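PDB 1RWR: filamentous hemagglutinin from Bordetella pertussis, which serves as a secreted adhesin, its N-terminal TPS domain probably directing export through the two-partner secretion pathway. Local coordinates for residues T53-I59 with T91-Y95; Q141-I147 with A164-Q170; L181-V186 with Y226-L232. One frame throughout, in Å; residues are numbered along the deposited sequence.

How the contacts relate
The three contacts follow one another along the chain and illustrate two kinds of joint: strand pairing within the coil, and side chains holding an added hairpin. Contact 1 sits well out from the chain's centre, where a short hairpin meets the mixed sheet of strand 91-96. Contacts 2 and 3 are parallel strand pairs of two other, long sheets, centres about 17 Å apart, that meet across the hydrophobic interior, Val167 CG1 lying 3.8 Å from Val186 CG1. Contact 1 is remote, its centre about 29 Å from that of contact 2 and 26 Å from that of contact 3. The coil is thus stacked by backbone pairing, the hairpin held by sheet side chains bonded to its backbone.

Contact 1 (T53-I59 with T91-Y95); sequences TDGVSRI and TLEVY
Glu93 and Tyr95 reach from strand 91-96 to the backbone of 53-59, forming a surface contact in which side chains join a hairpin to a sheet of the β-helix. The segments of strands 55-57 and 91-95 run nearly antiparallel, but their axes approach no closer than 8.0 Å, so side chains must span the gap. Glu93 does so with CG anti to its backbone N (chi1 176°) and the chain extended beyond, which carries the carboxylate up to two successive backbone N-H groups. Glu93 OE2 accepts from Arg58 N at 2.8 Å. Glu93 OE1 does so from Ile59 N at 2.9 Å, each oxygen using its syn lone pair along an almost straight bond. This two-point grip fixes the rotation of the carboxylate and probably helps to stabilise its negative charge in a buried setting. Ser57 CB lies 3.5 Å from Glu93 OE2, and Ile59 slides past Glu93 in the opposite direction, its CD1 coming 3.6 Å from Thr91 O.

Strand 55-57 pairs with 61-63 as a small antiparallel hairpin added to the right-handed β-helix of the TPS domain. Leu92 and Val94, on the other side of strand 91-96, pack against Leu101 of strand 99-104, whereas Glu93 and Tyr95 face the hairpin.

At the far end Tyr95 donates its hydroxyl to Thr53 O over 2.6 Å. The oxygen lies at the edge of the ring, close to its plane, yet the hydroxyl stands 44° above the carbonyl plane. Gly55 passes alongside the phenol, its CA 3.9 Å from Tyr95 CZ. Ser57, Ile59 and Tyr95 all touch Val47 of strand 45-50, and Leu117 of strand 114-117 meets Arg58 and Glu93.

Contact 2 (Q141-I147 with A164-Q170); sequences QQGTVTI and ARLVKLQ
Thr144-Ile147 and Leu166-Leu169 are paired parallel strands on adjacent coils of the β-helix, their segments only 8° apart in direction. The backbone ladder begins at Gly143 O, which accepts from Leu166 N at 3.2 Å and, weakly, from Arg165 N. Val145 N then donates to Leu166 O, Lys168 N to Val145 O, Ile147 N to Lys168 O and Gln170 N to Ile147 O. This register sets Val145 and Ile147 beside Val167 and Leu169 on the buried face, and the threonines beside Leu166 and Lys168 on the other. Ile147 CG1 lies 3.8 Å from Leu169 CD2, the two side chains alongside each other. Thr144 OG1 touches Leu166 CB at 3.6 Å, and Thr146 OG1 passes Lys168 CB at a slant. Just before strand 166-169 begins, Val145 CG2 rests against Ala164 CB.

Ahead of the strands, a bend at chi2 (70°) turns Arg165 back along Gln141, where NH1 meets Gln141 O at 3.0 Å from well above the carbonyl plane. The same guanidinium bonds Ala207 O and forms a salt bridge with Asp236. Within the coil, Val162 of strand 159-164 packs against Val145 and Val167, while strands 109-111 and 215-219 continue the sheet beyond 144-147 and 166-169 respectively.

Contact 3 (L181-V186 with Y226-L232); sequences LADIAV and YGKHITL
Leu181 lies over one face of the Tyr226 ring while, farther along, Val186 stacks on Leu232, giving this pair of parallel β-helix strands a close-packed side. Leu181 CD1 makes a CH-pi contact 4.0 Å from the Tyr226 ring centroid, and Leu181 CD2 reaches Tyr226 CZ; chi2, at 45°, turns both methyls to the ring. Ile184 CD1 leans toward Tyr226 O at 3.5 Å and toward Gly227, with Ile230 farther off. Val186 CB and Leu232 CD2 meet at 3.8 Å. A water bridging Ala182 O and Tyr226 O sits at the edge of this packed part. The backbones are joined by bonds from Lys228 N to Ala182 O, Ile184 N to His229 O, Thr231 N to Ile184 O and Val186 N to Thr231 O.

The other side is more polar and watery. Asp183 and His229 point the same way, and His229 ND1 donates to Asp183 OD1 at 2.8 Å; the oxygen lies in the imidazole plane, but the donor stands 38° above the carboxylate plane. A weak bond from His229 N to the same oxygen adds a second hold. Lys228 NZ remains 4.6 Å from Asp183 OD1, short of a salt bridge. Each of two waters bonds both Lys228 NZ and Leu181 O, one of them doubtfully close to NZ. Another water joins Ile184 O to Thr231 OG1.

Strand 183-188 lies between 159-164 and 229-234 in the long parallel sheet, and 252-257 follows on the far side of 229-234. Met225 of strand 225-226 packs against Ile184, Ile230 and Leu232, and Val173 of strand 173-174 against Ile184.

Contact 1 (T53-I59 with T91-Y95)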
loop_
_atom_site.group_PDB
_atom_site.type_symbol
_atom_site.label_atom_id
_atom_site.label_comp_id
_atom_site.label_asym_id
_atom_site.label_seq_id
_atom_site.Cartn_x
_atom_site.Cartn_y
_atom_site.Cartn_z
ATOM N N THR A 53 23.340 -13.451 -7.196
ATOM C CA THR A 53 24.755 -13.149 -7.143
ATOM C C THR A 53 25.056 -12.169 -6.036
ATOM O O THR A 53 24.192 -11.390 -5.615
ATOM C CB THR A 53 25.220 -12.551 -8.471
ATOM O OG1 THR A 53 24.528 -11.327 -8.736
ATOM C CG2 THR A 53 24.831 -13.479 -9.642
ATOM N N ASP A 54 26.301 -12.188 -5.591
ATOM C CA ASP A 54 26.775 -11.260 -4.577
ATOM C C ASP A 54 26.842 -9.863 -5.185
ATOM O O ASP A 54 27.058 -9.685 -6.393
ATOM C CB ASP A 54 28.177 -11.653 -4.091
ATOM C CG ASP A 54 28.238 -13.012 -3.397
ATOM O OD1 ASP A 54 27.228 -13.737 -3.272
ATOM O OD2 ASP A 54 29.316 -13.428 -2.931
ATOM N N GLY A 55 26.705 -8.851 -4.340
ATOM C CA GLY A 55 26.663 -7.502 -4.834
ATOM C C GLY A 55 26.577 -6.500 -3.724
ATOM O O GLY A 55 27.049 -6.746 -2.627
ATOM N N VAL A 56 26.012 -5.351 -4.054
ATOM C CA VAL A 56 25.937 -4.215 -3.159
ATOM C C VAL A 56 24.544 -3.607 -3.268
ATOM O O VAL A 56 24.045 -3.365 -4.368
ATOM C CB VAL A 56 26.999 -3.163 -3.544
ATOM C CG1 VAL A 56 26.962 -2.013 -2.621
ATOM C CG2 VAL A 56 28.391 -3.790 -3.533
ATOM N N SER A 57 23.898 -3.380 -2.135
ATOM C CA SER A 57 22.648 -2.632 -2.137
ATOM C C SER A 57 22.921 -1.146 -1.935
ATOM O O SER A 57 23.977 -0.759 -1.408
ATOM C CB SER A 57 21.708 -3.156 -1.054
ATOM O OG SER A 57 22.148 -2.759 0.245
ATOM N N ARG A 58 21.983 -0.307 -2.349
ATOM C CA ARG A 58 22.116 1.134 -2.200
ATOM C C ARG A 58 22.122 1.565 -0.742
ATOM O O ARG A 58 22.939 2.383 -0.345
ATOM C CB ARG A 58 21.007 1.888 -2.923
ATOM C CG ARG A 58 21.186 3.424 -2.814
ATOM C CD ARG A 58 20.448 4.278 -3.879
ATOM N NE ARG A 58 20.299 3.615 -5.191
ATOM C CZ ARG A 58 19.713 4.160 -6.258
ATOM N NH1 ARG A 58 19.240 5.395 -6.212
ATOM N NH2 ARG A 58 19.622 3.462 -7.389
ATOM N N ILE A 59 21.196 1.059 0.050
ATOM C CA ILE A 59 21.129 1.486 1.441
ATOM C C ILE A 59 21.930 0.645 2.434
ATOM O O ILE A 59 22.216 1.131 3.556
ATOM C CB ILE A 59 19.660 1.645 1.925
ATOM C CG1 ILE A 59 18.955 0.308 2.031
ATOM C CG2 ILE A 59 18.889 2.612 0.993
ATOM C CD1 ILE A 59 17.662 0.389 2.836
ATOM N N THR A 91 13.513 3.225 3.499
ATOM C CA THR A 91 13.459 2.734 2.124
ATOM C C THR A 91 13.317 1.236 2.094
ATOM O O THR A 91 14.085 0.531 2.730
ATOM C CB THR A 91 14.708 3.073 1.393
ATOM O OG1 THR A 91 14.885 4.493 1.349
ATOM C CG2 THR A 91 14.615 2.604 -0.080
ATOM N N LEU A 92 12.343 0.750 1.342
ATOM C CA LEU A 92 12.202 -0.658 1.064
ATOM C C LEU A 92 12.956 -0.914 -0.241
ATOM O O LEU A 92 12.453 -0.580 -1.304
ATOM C CB LEU A 92 10.737 -1.034 0.913
ATOM C CG LEU A 92 9.729 -0.609 1.982
ATOM C CD1 LEU A 92 8.319 -1.126 1.678
ATOM C CD2 LEU A 92 10.189 -1.102 3.333
ATOM N N GLU A 93 14.148 -1.498 -0.130
ATOM C CA GLU A 93 14.982 -1.775 -1.282
ATOM C C GLU A 93 14.911 -3.260 -1.635
ATOM O O GLU A 93 14.985 -4.115 -0.783
ATOM C CB GLU A 93 16.433 -1.386 -1.037
ATOM C CG GLU A 93 17.358 -1.748 -2.206
ATOM C CD GLU A 93 18.746 -1.168 -2.111
ATOM O OE1 GLU A 93 19.123 -0.530 -1.101
ATOM O OE2 GLU A 93 19.506 -1.352 -3.092
ATOM N N VAL A 94 14.767 -3.530 -2.927
ATOM C CA VAL A 94 14.888 -4.880 -3.447
ATOM C C VAL A 94 16.250 -4.990 -4.104
ATOM O O VAL A 94 16.562 -4.243 -5.037
ATOM C CB VAL A 94 13.754 -5.254 -4.435
ATOM C CG1 VAL A 94 13.865 -6.710 -4.859
ATOM C CG2 VAL A 94 12.389 -5.037 -3.822
ATOM N N TYR A 95 17.076 -5.874 -3.564
ATOM C CA TYR A 95 18.354 -6.187 -4.187
ATOM C C TYR A 95 18.111 -7.341 -5.170
ATOM O O TYR A 95 17.587 -8.386 -4.824
ATOM C CB TYR A 95 19.438 -6.539 -3.177
ATOM C CG TYR A 95 20.656 -7.141 -3.832
ATOM C CD1 TYR A 95 21.509 -6.357 -4.564
ATOM C CD2 TYR A 95 20.947 -8.503 -3.727
ATOM C CE1 TYR A 95 22.636 -6.926 -5.238
ATOM C CE2 TYR A 95 22.085 -9.070 -4.380
ATOM C CZ TYR A 95 22.895 -8.274 -5.143
ATOM O OH TYR A 95 23.992 -8.824 -5.791
#

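Contact 2 (Q141-I147 with A164-Q170)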
loop_
_atom_site.group_PDB
_atom_site.type_symbol
_atom_site.label_atom_id
_atom_site.label_comp_id
_atom_site.label_asym_id
_atom_site.label_seq_id
_atom_site.Cartn_x
_atom_site.Cartn_y
_atom_site.Cartn_z
ATOM N N GLN A 141 -10.677 -8.034 6.614
ATOM C CA GLN A 141 -11.773 -8.042 7.572
ATOM C C GLN A 141 -11.530 -7.132 8.762
ATOM O O GLN A 141 -12.462 -6.843 9.495
ATOM C CB GLN A 141 -12.044 -9.456 8.046
ATOM C CG GLN A 141 -12.530 -10.316 6.879
ATOM C CD GLN A 141 -12.751 -11.707 7.290
ATOM O OE1 GLN A 141 -11.795 -12.445 7.509
ATOM N NE2 GLN A 141 -14.002 -12.075 7.459
ATOM N N GLN A 142 -10.297 -6.695 8.961
ATOM C CA GLN A 142 -9.964 -5.823 10.077
ATOM C C GLN A 142 -8.713 -5.044 9.779
ATOM O O GLN A 142 -8.044 -5.335 8.811
ATOM C CB GLN A 142 -9.747 -6.623 11.351
ATOM C CG GLN A 142 -8.577 -7.603 11.290
ATOM C CD GLN A 142 -8.479 -8.446 12.535
ATOM O OE1 GLN A 142 -8.811 -9.622 12.525
ATOM N NE2 GLN A 142 -8.078 -7.839 13.616
ATOM N N GLY A 143 -8.420 -4.052 10.627
ATOM C CA GLY A 143 -7.136 -3.365 10.615
ATOM C C GLY A 143 -7.181 -2.012 9.982
ATOM O O GLY A 143 -7.905 -1.786 9.018
ATOM N N THR A 144 -6.333 -1.127 10.485
ATOM C CA THR A 144 -6.154 0.231 9.952
ATOM C C THR A 144 -4.742 0.415 9.385
ATOM O O THR A 144 -3.771 -0.053 9.981
ATOM C CB THR A 144 -6.354 1.226 11.080
ATOM O OG1 THR A 144 -7.707 1.127 11.591
ATOM C CG2 THR A 144 -6.143 2.657 10.599
ATOM N N VAL A 145 -4.613 1.135 8.276
ATOM C CA VAL A 145 -3.320 1.655 7.830
ATOM C C VAL A 145 -3.365 3.142 8.066
ATOM O O VAL A 145 -4.303 3.809 7.648
ATOM C CB VAL A 145 -3.045 1.383 6.352
ATOM C CG1 VAL A 145 -1.794 2.165 5.823
ATOM C CG2 VAL A 145 -2.926 -0.110 6.102
ATOM N N THR A 146 -2.378 3.653 8.771
ATOM C CA THR A 146 -2.221 5.078 9.003
ATOM C C THR A 146 -0.964 5.602 8.322
ATOM O O THR A 146 0.135 5.098 8.552
ATOM C CB THR A 146 -2.118 5.350 10.512
ATOM O OG1 THR A 146 -3.314 4.913 11.192
ATOM C CG2 THR A 146 -1.979 6.831 10.749
ATOM N N ILE A 147 -1.137 6.583 7.443
ATOM C CA ILE A 147 -0.029 7.276 6.860
ATOM C C ILE A 147 0.193 8.503 7.751
ATOM O O ILE A 147 -0.651 9.373 7.810
ATOM C CB ILE A 147 -0.313 7.698 5.380
ATOM C CG1 ILE A 147 -0.676 6.495 4.495
ATOM C CG2 ILE A 147 0.893 8.425 4.834
ATOM C CD1 ILE A 147 0.241 5.354 4.587
ATOM N N ALA A 164 -7.217 -1.855 3.323
ATOM C CA ALA A 164 -7.372 -2.057 4.775
ATOM C C ALA A 164 -8.818 -1.875 5.155
ATOM O O ALA A 164 -9.640 -1.432 4.328
ATOM C CB ALA A 164 -6.497 -1.083 5.553
ATOM N N ARG A 165 -9.168 -2.207 6.399
ATOM C CA ARG A 165 -10.543 -2.017 6.804
ATOM C C ARG A 165 -10.833 -0.534 6.922
ATOM O O ARG A 165 -11.864 -0.075 6.467
ATOM C CB ARG A 165 -10.869 -2.771 8.089
ATOM C CG ARG A 165 -12.379 -2.872 8.394
ATOM C CD ARG A 165 -13.098 -3.824 7.406
ATOM N NE ARG A 165 -14.555 -3.746 7.423
ATOM C CZ ARG A 165 -15.380 -4.465 8.235
ATOM N NH1 ARG A 165 -14.921 -5.224 9.210
ATOM N NH2 ARG A 165 -16.691 -4.344 8.102
ATOM N N LEU A 166 -9.918 0.167 7.564
ATOM C CA LEU A 166 -9.943 1.625 7.683
ATOM C C LEU A 166 -8.608 2.212 7.257
ATOM O O LEU A 166 -7.554 1.601 7.424
ATOM C CB LEU A 166 -10.185 2.040 9.135
ATOM C CG LEU A 166 -11.475 1.554 9.813
ATOM C CD1 LEU A 166 -11.439 1.968 11.294
ATOM C CD2 LEU A 166 -12.761 2.065 9.135
ATOM N N VAL A 167 -8.638 3.442 6.777
ATOM C CA VAL A 167 -7.409 4.110 6.353
ATOM C C VAL A 167 -7.426 5.551 6.849
ATOM O O VAL A 167 -8.424 6.245 6.689
ATOM C CB VAL A 167 -7.188 4.060 4.834
ATOM C CG1 VAL A 167 -5.856 4.737 4.460
ATOM C CG2 VAL A 167 -7.230 2.662 4.326
ATOM N N LYS A 168 -6.329 5.971 7.466
ATOM C CA LYS A 168 -6.152 7.359 7.923
ATOM C C LYS A 168 -4.976 7.959 7.150
ATOM O O LYS A 168 -3.896 7.358 7.104
ATOM C CB LYS A 168 -5.912 7.378 9.412
ATOM C CG LYS A 168 -7.170 6.874 10.160
ATOM C CD LYS A 168 -7.020 6.790 11.643
ATOM C CE LYS A 168 -8.392 6.438 12.337
ATOM N NZ LYS A 168 -9.700 6.457 11.519
ATOM N N LEU A 169 -5.207 9.118 6.531
ATOM C CA LEU A 169 -4.214 9.788 5.703
ATOM C C LEU A 169 -3.840 11.108 6.353
ATOM O O LEU A 169 -4.563 12.100 6.208
ATOM C CB LEU A 169 -4.741 10.008 4.305
ATOM C CG LEU A 169 -5.208 8.747 3.564
ATOM C CD1 LEU A 169 -6.020 9.083 2.333
ATOM C CD2 LEU A 169 -3.990 7.839 3.257
ATOM N N GLN A 170 -2.726 11.088 7.071
ATOM C CA GLN A 170 -2.224 12.246 7.825
ATOM C C GLN A 170 -0.831 12.693 7.365
ATOM O O GLN A 170 -0.096 13.391 8.089
ATOM C CB GLN A 170 -2.258 11.953 9.315
ATOM C CG GLN A 170 -3.669 11.713 9.811
ATOM C CD GLN A 170 -3.736 11.028 11.167
ATOM O OE1 GLN A 170 -2.737 10.893 11.870
ATOM N NE2 GLN A 170 -4.935 10.618 11.542
#

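Contact 3 (L181-V186 with Y226-L232)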
loop_
_atom_site.group_PDB
_atom_site.type_symbol
_atom_site.label_atom_id
_atom_site.label_comp_id
_atom_site.label_asym_id
_atom_site.label_seq_id
_atom_site.Cartn_x
_atom_site.Cartn_y
_atom_site.Cartn_z
ATOM N N LEU A 181 5.487 8.953 -12.238
ATOM C CA LEU A 181 4.427 9.082 -11.239
ATOM C C LEU A 181 3.676 7.786 -11.028
ATOM O O LEU A 181 3.168 7.185 -11.970
ATOM C CB LEU A 181 3.465 10.131 -11.678
ATOM C CG LEU A 181 2.408 10.786 -10.838
ATOM C CD1 LEU A 181 2.827 11.231 -9.455
ATOM C CD2 LEU A 181 1.952 12.017 -11.640
ATOM N N ALA A 182 3.596 7.374 -9.778
ATOM C CA ALA A 182 2.817 6.185 -9.404
ATOM C C ALA A 182 1.326 6.458 -9.415
ATOM O O ALA A 182 0.877 7.545 -9.073
ATOM C CB ALA A 182 3.223 5.721 -8.031
ATOM N N ASP A 183 0.541 5.468 -9.783
ATOM C CA ASP A 183 -0.875 5.463 -9.428
ATOM C C ASP A 183 -1.025 5.241 -7.922
ATOM O O ASP A 183 -0.138 4.688 -7.261
ATOM C CB ASP A 183 -1.605 4.301 -10.081
ATOM C CG ASP A 183 -1.806 4.450 -11.533
ATOM O OD1 ASP A 183 -1.708 5.532 -12.113
ATOM O OD2 ASP A 183 -2.087 3.428 -12.213
ATOM N N ILE A 184 -2.129 5.725 -7.384
ATOM C CA ILE A 184 -2.446 5.560 -5.963
ATOM C C ILE A 184 -3.850 4.972 -5.885
ATOM O O ILE A 184 -4.812 5.483 -6.543
ATOM C CB ILE A 184 -2.426 6.896 -5.241
ATOM C CG1 ILE A 184 -1.045 7.556 -5.304
ATOM C CG2 ILE A 184 -2.907 6.701 -3.792
ATOM C CD1 ILE A 184 -1.035 9.018 -4.861
ATOM N N ALA A 185 -4.002 3.897 -5.126
ATOM C CA ALA A 185 -5.331 3.379 -4.796
ATOM C C ALA A 185 -5.410 3.160 -3.313
ATOM O O ALA A 185 -4.485 2.597 -2.718
ATOM C CB ALA A 185 -5.610 2.100 -5.540
ATOM N N VAL A 186 -6.492 3.649 -2.714
ATOM C CA VAL A 186 -6.788 3.419 -1.309
ATOM C C VAL A 186 -8.153 2.709 -1.306
ATOM O O VAL A 186 -9.146 3.232 -1.857
ATOM C CB VAL A 186 -6.859 4.720 -0.509
ATOM C CG1 VAL A 186 -7.239 4.427 0.949
ATOM C CG2 VAL A 186 -5.574 5.480 -0.566
ATOM N N TYR A 226 -0.732 13.051 -4.836
ATOM C CA TYR A 226 -0.360 13.342 -6.216
ATOM C C TYR A 226 -0.023 12.014 -6.891
ATOM O O TYR A 226 0.938 11.348 -6.528
ATOM C CB TYR A 226 0.771 14.334 -6.215
ATOM C CG TYR A 226 1.370 14.681 -7.568
ATOM C CD1 TYR A 226 0.566 15.148 -8.598
ATOM C CD2 TYR A 226 2.736 14.587 -7.795
ATOM C CE1 TYR A 226 1.101 15.471 -9.848
ATOM C CE2 TYR A 226 3.280 14.905 -9.056
ATOM C CZ TYR A 226 2.431 15.353 -10.066
ATOM O OH TYR A 226 2.884 15.717 -11.316
ATOM N N GLY A 227 -0.850 11.607 -7.853
ATOM C CA GLY A 227 -0.703 10.320 -8.497
ATOM C C GLY A 227 -1.210 10.347 -9.921
ATOM O O GLY A 227 -2.009 11.214 -10.296
ATOM N N LYS A 228 -0.698 9.428 -10.735
ATOM C CA LYS A 228 -1.014 9.376 -12.163
ATOM C C LYS A 228 -2.509 9.189 -12.374
ATOM O O LYS A 228 -3.132 9.888 -13.153
ATOM C CB LYS A 228 -0.174 8.267 -12.854
ATOM C CG LYS A 228 -0.403 8.140 -14.338
ATOM C CD LYS A 228 0.665 7.295 -14.987
ATOM C CE LYS A 228 0.545 5.847 -14.606
ATOM N NZ LYS A 228 1.729 5.124 -15.126
ATOM N N HIS A 229 -3.068 8.214 -11.677
ATOM C CA HIS A 229 -4.469 8.084 -11.411
ATOM C C HIS A 229 -4.577 7.900 -9.911
ATOM O O HIS A 229 -3.751 7.196 -9.315
ATOM C CB HIS A 229 -5.079 6.847 -12.081
ATOM C CG HIS A 229 -4.802 6.757 -13.549
ATOM N ND1 HIS A 229 -3.653 6.184 -14.042
ATOM C CD2 HIS A 229 -5.517 7.160 -14.632
ATOM C CE1 HIS A 229 -3.661 6.248 -15.366
ATOM N NE2 HIS A 229 -4.770 6.854 -15.748
ATOM N N ILE A 230 -5.584 8.508 -9.320
ATOM C CA ILE A 230 -5.909 8.346 -7.893
ATOM C C ILE A 230 -7.298 7.726 -7.786
ATOM O O ILE A 230 -8.268 8.203 -8.415
ATOM C CB ILE A 230 -5.896 9.701 -7.170
ATOM C CG1 ILE A 230 -4.534 10.379 -7.277
ATOM C CG2 ILE A 230 -6.261 9.537 -5.683
ATOM C CD1 ILE A 230 -4.529 11.772 -6.712
ATOM N N THR A 231 -7.397 6.652 -7.016
ATOM C CA THR A 231 -8.645 5.980 -6.785
ATOM C C THR A 231 -8.837 5.784 -5.283
ATOM O O THR A 231 -7.959 5.240 -4.622
ATOM C CB THR A 231 -8.626 4.636 -7.462
ATOM O OG1 THR A 231 -8.414 4.820 -8.871
ATOM C CG2 THR A 231 -9.978 3.926 -7.318
ATOM N N LEU A 232 -9.983 6.227 -4.772
ATOM C CA LEU A 232 -10.402 6.000 -3.395
ATOM C C LEU A 232 -11.704 5.233 -3.386
ATOM O O LEU A 232 -12.685 5.656 -4.014
ATOM C CB LEU A 232 -10.531 7.315 -2.616
ATOM C CG LEU A 232 -9.386 8.358 -2.724
ATOM C CD1 LEU A 232 -9.824 9.641 -1.999
ATOM C CD2 LEU A 232 -8.106 7.861 -2.162
HETATM O O HOH W 1 2.609 4.563 -12.808
HETATM O O HOH W 2 4.526 5.522 -13.685
HETATM O O HOH W 3 2.312 8.969 -6.948
HETATM O O HOH W 4 -5.452 4.370 -8.942
#